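Local coordinates for F1 capsule-anchoring protein (Yersinia pestis, PDB 2XET) that is the usher that probably assembles and secretes F1 capsular antigen fibres across the outer membrane, here represented by its C-terminal domain, at residues N13-E25 / S30-L42. Sequence-based numbering, arbitrary orientation.
Sequences NKPVPFGSIVTIE and SSGIVGDNSGVYL. With SO4 (sulfate ion), chain C.
Phe18 lies against the turn Gly35-Ser38, on the outer side of the contact. Its CB is 4.1 Å from Gly35 O. CG stands anti to the backbone N (chi1 179°), which carries the ring across to the other segment, and lies near Asp36 CA. CD1 comes to 3.4 Å from Gly35 C, and Val34 O sits at the ring edge, in plane. CE1 approaches Asp36 N. Asp36 CB sits over the centre of the ring face, 3.9 Å from the centroid, a CH-pi contact; CD2, CE2 and CZ are about equally far from it. The Asp36 carboxylate is inclined 51° to the ring.

Val34 fills the inner side. Its CG2 meets Val22 CG2 at 3.6 Å, and its CG1 meets Val16 CG1. In each pair the two side chains run roughly perpendicular to each other. Val22 CG2 also meets Val40 CG2, at 4.1 Å, on strand 39-45. Leu8 of strand 2-10 touches both Val16 and Val34.

Ser38 OG accepts a hydrogen bond from Val16 N at 2.9 Å, bent to 142° at the hydrogen. The same hydroxyl is hydrogen-bonded to Leu8 O, so this buried group ties both segments to strand 2-10. A water donates to Val16 O and Gly35 O, bridging the loops nearby.

The backbones pair antiparallel. Val34 N donates to Ser20 O, and Val34 O takes a bond from Gly19 N. Val22 N bonds Gly32 O. Val22 O receives Ser31 N at 2.7 Å and a weak bond from Gly32 N at 3.3 Å. Ser31 and Gly32 together opposite Val22 form a classic beta bulge. The contact thus holds together strands 21-24 and 32-33 of a bulged beta hairpin and packs it on strand 39-45, within the small beta-sandwich of the transthyretin-like PapC C-terminal domain.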
loop_
_atom_site.group_PDB
_atom_site.type_symbol
_atom_site.label_atom_id
_atom_site.label_comp_id
_atom_site.label_asym_id
_atom_site.label_seq_id
_atom_site.Cartn_x
_atom_site.Cartn_y
_atom_site.Cartn_z
ATOM N N ASN A 13 10.165 -2.736 11.166
ATOM C CA ASN A 13 9.322 -2.050 12.178
ATOM C C ASN A 13 9.370 -0.514 12.192
ATOM O O ASN A 13 8.888 0.102 13.156
ATOM C CB ASN A 13 9.540 -2.602 13.611
ATOM C CG ASN A 13 8.339 -2.367 14.522
ATOM O OD1 ASN A 13 7.207 -2.622 14.140
ATOM N ND2 ASN A 13 8.596 -1.893 15.735
ATOM N N LYS A 14 9.931 0.114 11.153
ATOM C CA LYS A 14 9.814 1.566 10.995
ATOM C C LYS A 14 8.522 1.889 10.211
ATOM O O LYS A 14 8.123 1.121 9.346
ATOM C CB LYS A 14 11.045 2.176 10.270
ATOM C CG LYS A 14 12.416 1.916 10.965
ATOM C CD LYS A 14 13.582 2.546 10.190
ATOM C CE LYS A 14 14.924 2.329 10.885
ATOM N NZ LYS A 14 15.497 1.000 10.583
ATOM N N PRO A 15 7.926 3.066 10.454
ATOM C CA PRO A 15 6.824 3.504 9.584
ATOM C C PRO A 15 7.340 3.721 8.160
ATOM O O PRO A 15 8.528 4.018 7.941
ATOM C CB PRO A 15 6.381 4.850 10.204
ATOM C CG PRO A 15 7.080 4.927 11.581
ATOM C CD PRO A 15 8.306 4.078 11.460
ATOM N N VAL A 16 6.451 3.615 7.182
ATOM C CA VAL A 16 6.830 3.959 5.805
ATOM C C VAL A 16 6.942 5.495 5.753
ATOM O O VAL A 16 6.104 6.196 6.319
ATOM C CB VAL A 16 5.786 3.477 4.799
ATOM C CG1 VAL A 16 5.997 4.119 3.414
ATOM C CG2 VAL A 16 5.831 1.938 4.676
ATOM N N PRO A 17 7.996 6.020 5.122
ATOM C CA PRO A 17 8.176 7.486 5.068
ATOM C C PRO A 17 6.951 8.272 4.531
ATOM O O PRO A 17 6.347 7.887 3.525
ATOM C CB PRO A 17 9.368 7.645 4.114
ATOM C CG PRO A 17 10.171 6.415 4.345
ATOM C CD PRO A 17 9.131 5.301 4.523
ATOM N N PHE A 18 6.614 9.345 5.245
ATOM C CA PHE A 18 5.597 10.319 4.824
ATOM C C PHE A 18 5.970 10.810 3.416
ATOM O O PHE A 18 7.057 11.359 3.201
ATOM C CB PHE A 18 5.599 11.473 5.847
ATOM C CG PHE A 18 4.606 12.587 5.559
ATOM C CD1 PHE A 18 3.487 12.379 4.754
ATOM C CD2 PHE A 18 4.779 13.842 6.155
ATOM C CE1 PHE A 18 2.566 13.394 4.504
ATOM C CE2 PHE A 18 3.862 14.894 5.930
ATOM C CZ PHE A 18 2.750 14.682 5.099
ATOM N N GLY A 19 5.096 10.563 2.444
ATOM C CA GLY A 19 5.348 11.011 1.061
ATOM C C GLY A 19 5.757 9.929 0.075
ATOM O O GLY A 19 5.864 10.195 -1.142
ATOM N N SER A 20 6.000 8.712 0.586
ATOM C CA SER A 20 6.293 7.579 -0.291
ATOM C C SER A 20 5.182 7.365 -1.321
ATOM O O SER A 20 3.983 7.515 -1.025
ATOM C CB SER A 20 6.487 6.294 0.516
ATOM O OG SER A 20 7.484 6.440 1.513
ATOM N N ILE A 21 5.594 6.977 -2.517
ATOM C CA ILE A 21 4.637 6.780 -3.597
ATOM C C ILE A 21 4.219 5.307 -3.703
ATOM O O ILE A 21 5.069 4.404 -3.708
ATOM C CB ILE A 21 5.201 7.284 -4.922
ATOM C CG1 ILE A 21 5.537 8.808 -4.844
ATOM C CG2 ILE A 21 4.212 7.001 -6.051
ATOM C CD1 ILE A 21 4.359 9.699 -4.541
ATOM N N VAL A 22 2.904 5.083 -3.779
ATOM C CA VAL A 22 2.351 3.736 -3.852
ATOM C C VAL A 22 1.962 3.472 -5.284
ATOM O O VAL A 22 1.286 4.303 -5.894
ATOM C CB VAL A 22 1.117 3.577 -2.948
ATOM C CG1 VAL A 22 0.540 2.160 -3.037
ATOM C CG2 VAL A 22 1.471 3.920 -1.508
ATOM N N THR A 23 2.432 2.344 -5.833
ATOM C CA THR A 23 2.034 1.908 -7.187
ATOM C C THR A 23 1.577 0.460 -7.199
ATOM O O THR A 23 1.974 -0.304 -6.342
ATOM C CB THR A 23 3.198 2.013 -8.196
ATOM O OG1 THR A 23 4.330 1.310 -7.667
ATOM C CG2 THR A 23 3.552 3.469 -8.435
ATOM N N ILE A 24 0.715 0.112 -8.152
ATOM C CA ILE A 24 0.375 -1.304 -8.397
ATOM C C ILE A 24 1.609 -1.910 -9.068
ATOM O O ILE A 24 2.199 -1.305 -9.970
ATOM C CB ILE A 24 -0.857 -1.425 -9.319
ATOM C CG1 ILE A 24 -2.090 -0.804 -8.654
ATOM C CG2 ILE A 24 -1.141 -2.899 -9.698
ATOM C CD1 ILE A 24 -2.465 -1.372 -7.330
ATOM N N GLU A 25 2.028 -3.076 -8.587
ATOM C CA GLU A 25 3.166 -3.772 -9.173
ATOM C C GLU A 25 2.983 -3.891 -10.690
ATOM O O GLU A 25 1.917 -4.294 -11.192
ATOM C CB GLU A 25 3.358 -5.144 -8.511
ATOM C CG GLU A 25 4.168 -5.074 -7.232
ATOM N N SER A 30 1.514 6.747 -10.256
ATOM C CA SER A 30 1.070 6.706 -8.855
ATOM C C SER A 30 -0.343 6.145 -8.692
ATOM O O SER A 30 -1.230 6.460 -9.512
ATOM C CB SER A 30 1.109 8.123 -8.247
ATOM O OG SER A 30 0.190 8.987 -8.936
ATOM N N SER A 31 -0.534 5.346 -7.634
ATOM C CA SER A 31 -1.874 4.943 -7.157
ATOM C C SER A 31 -2.303 5.739 -5.931
ATOM O O SER A 31 -3.505 5.887 -5.659
ATOM C CB SER A 31 -1.899 3.464 -6.807
ATOM O OG SER A 31 -1.844 2.666 -7.969
ATOM N N GLY A 32 -1.326 6.192 -5.157
ATOM C CA GLY A 32 -1.608 6.999 -3.963
ATOM C C GLY A 32 -0.319 7.408 -3.277
ATOM O O GLY A 32 0.769 7.075 -3.757
ATOM N N ILE A 33 -0.447 8.162 -2.188
ATOM C CA ILE A 33 0.718 8.682 -1.461
ATOM C C ILE A 33 0.570 8.382 0.027
ATOM O O ILE A 33 -0.492 8.571 0.608
ATOM C CB ILE A 33 0.849 10.219 -1.612
ATOM C CG1 ILE A 33 0.690 10.666 -3.076
ATOM C CG2 ILE A 33 2.186 10.699 -1.049
ATOM C CD1 ILE A 33 0.463 12.181 -3.218
ATOM N N VAL A 34 1.643 7.891 0.634
ATOM C CA VAL A 34 1.619 7.526 2.057
ATOM C C VAL A 34 1.629 8.811 2.883
ATOM O O VAL A 34 2.402 9.717 2.610
ATOM C CB VAL A 34 2.806 6.626 2.387
ATOM C CG1 VAL A 34 2.908 6.365 3.902
ATOM C CG2 VAL A 34 2.688 5.293 1.611
ATOM N N GLY A 35 0.698 8.905 3.827
ATOM C CA GLY A 35 0.545 10.120 4.636
ATOM C C GLY A 35 1.314 10.091 5.941
ATOM O O GLY A 35 2.203 9.232 6.133
ATOM N N ASP A 36 0.979 11.022 6.837
ATOM C CA ASP A 36 1.776 11.223 8.073
ATOM C C ASP A 36 1.494 10.216 9.193
ATOM O O ASP A 36 2.171 10.251 10.224
ATOM C CB ASP A 36 1.727 12.679 8.594
ATOM C CG ASP A 36 0.329 13.113 9.003
ATOM O OD1 ASP A 36 -0.539 12.251 9.231
ATOM O OD2 ASP A 36 0.096 14.335 9.101
ATOM N N ASN A 37 0.514 9.329 8.988
ATOM C CA ASN A 37 0.268 8.177 9.882
ATOM C C ASN A 37 0.645 6.836 9.193
ATOM O O ASN A 37 0.169 5.755 9.566
ATOM C CB ASN A 37 -1.190 8.167 10.352
ATOM C CG ASN A 37 -1.530 9.322 11.294
ATOM O OD1 ASN A 37 -0.761 9.671 12.180
ATOM N ND2 ASN A 37 -2.715 9.915 11.110
ATOM N N SER A 38 1.510 6.929 8.175
ATOM C CA SER A 38 1.981 5.744 7.446
ATOM C C SER A 38 0.827 4.926 6.865
ATOM O O SER A 38 0.860 3.680 6.833
ATOM C CB SER A 38 2.884 4.865 8.321
ATOM O OG SER A 38 3.602 3.939 7.516
ATOM N N GLY A 39 -0.206 5.650 6.408
ATOM C CA GLY A 39 -1.327 5.047 5.700
ATOM C C GLY A 39 -1.564 5.613 4.307
ATOM O O GLY A 39 -1.069 6.688 3.938
ATOM N N VAL A 40 -2.315 4.860 3.521
ATOM C CA VAL A 40 -2.775 5.321 2.218
ATOM C C VAL A 40 -4.226 4.891 1.981
ATOM O O VAL A 40 -4.658 3.842 2.470
ATOM C CB VAL A 40 -1.836 4.786 1.101
ATOM C CG1 VAL A 40 -1.896 3.234 1.031
ATOM C CG2 VAL A 40 -2.185 5.422 -0.252
ATOM N N TYR A 41 -4.971 5.708 1.242
ATOM C CA TYR A 41 -6.337 5.362 0.859
ATOM C C TYR A 41 -6.326 5.034 -0.637
ATOM O O TYR A 41 -5.815 5.825 -1.446
ATOM C CB TYR A 41 -7.286 6.527 1.160
ATOM C CG TYR A 41 -8.739 6.214 0.862
ATOM C CD1 TYR A 41 -9.479 5.347 1.696
ATOM C CD2 TYR A 41 -9.390 6.764 -0.264
ATOM C CE1 TYR A 41 -10.822 5.054 1.439
ATOM C CE2 TYR A 41 -10.743 6.461 -0.538
ATOM C CZ TYR A 41 -11.448 5.596 0.319
ATOM O OH TYR A 41 -12.772 5.307 0.057
ATOM N N LEU A 42 -6.890 3.872 -0.980
ATOM C CA LEU A 42 -6.863 3.333 -2.345
ATOM C C LEU A 42 -8.284 2.898 -2.737
ATOM O O LEU A 42 -9.057 2.426 -1.884
ATOM C CB LEU A 42 -5.924 2.123 -2.422
ATOM C CG LEU A 42 -4.443 2.340 -2.062
ATOM C CD1 LEU A 42 -3.662 1.018 -1.943
ATOM C CD2 LEU A 42 -3.748 3.285 -3.089
HETATM S S SO4 C . -4.643 7.381 8.357
HETATM O O1 SO4 C . -5.960 7.206 7.748
HETATM O O2 SO4 C . -4.406 6.426 9.443
HETATM O O3 SO4 C . -3.603 7.231 7.362
HETATM O O4 SO4 C . -4.579 8.717 8.944
HETATM O O HOH W 1 4.677 8.246 7.599
HETATM O O HOH W 2 -0.139 2.274 -10.069
#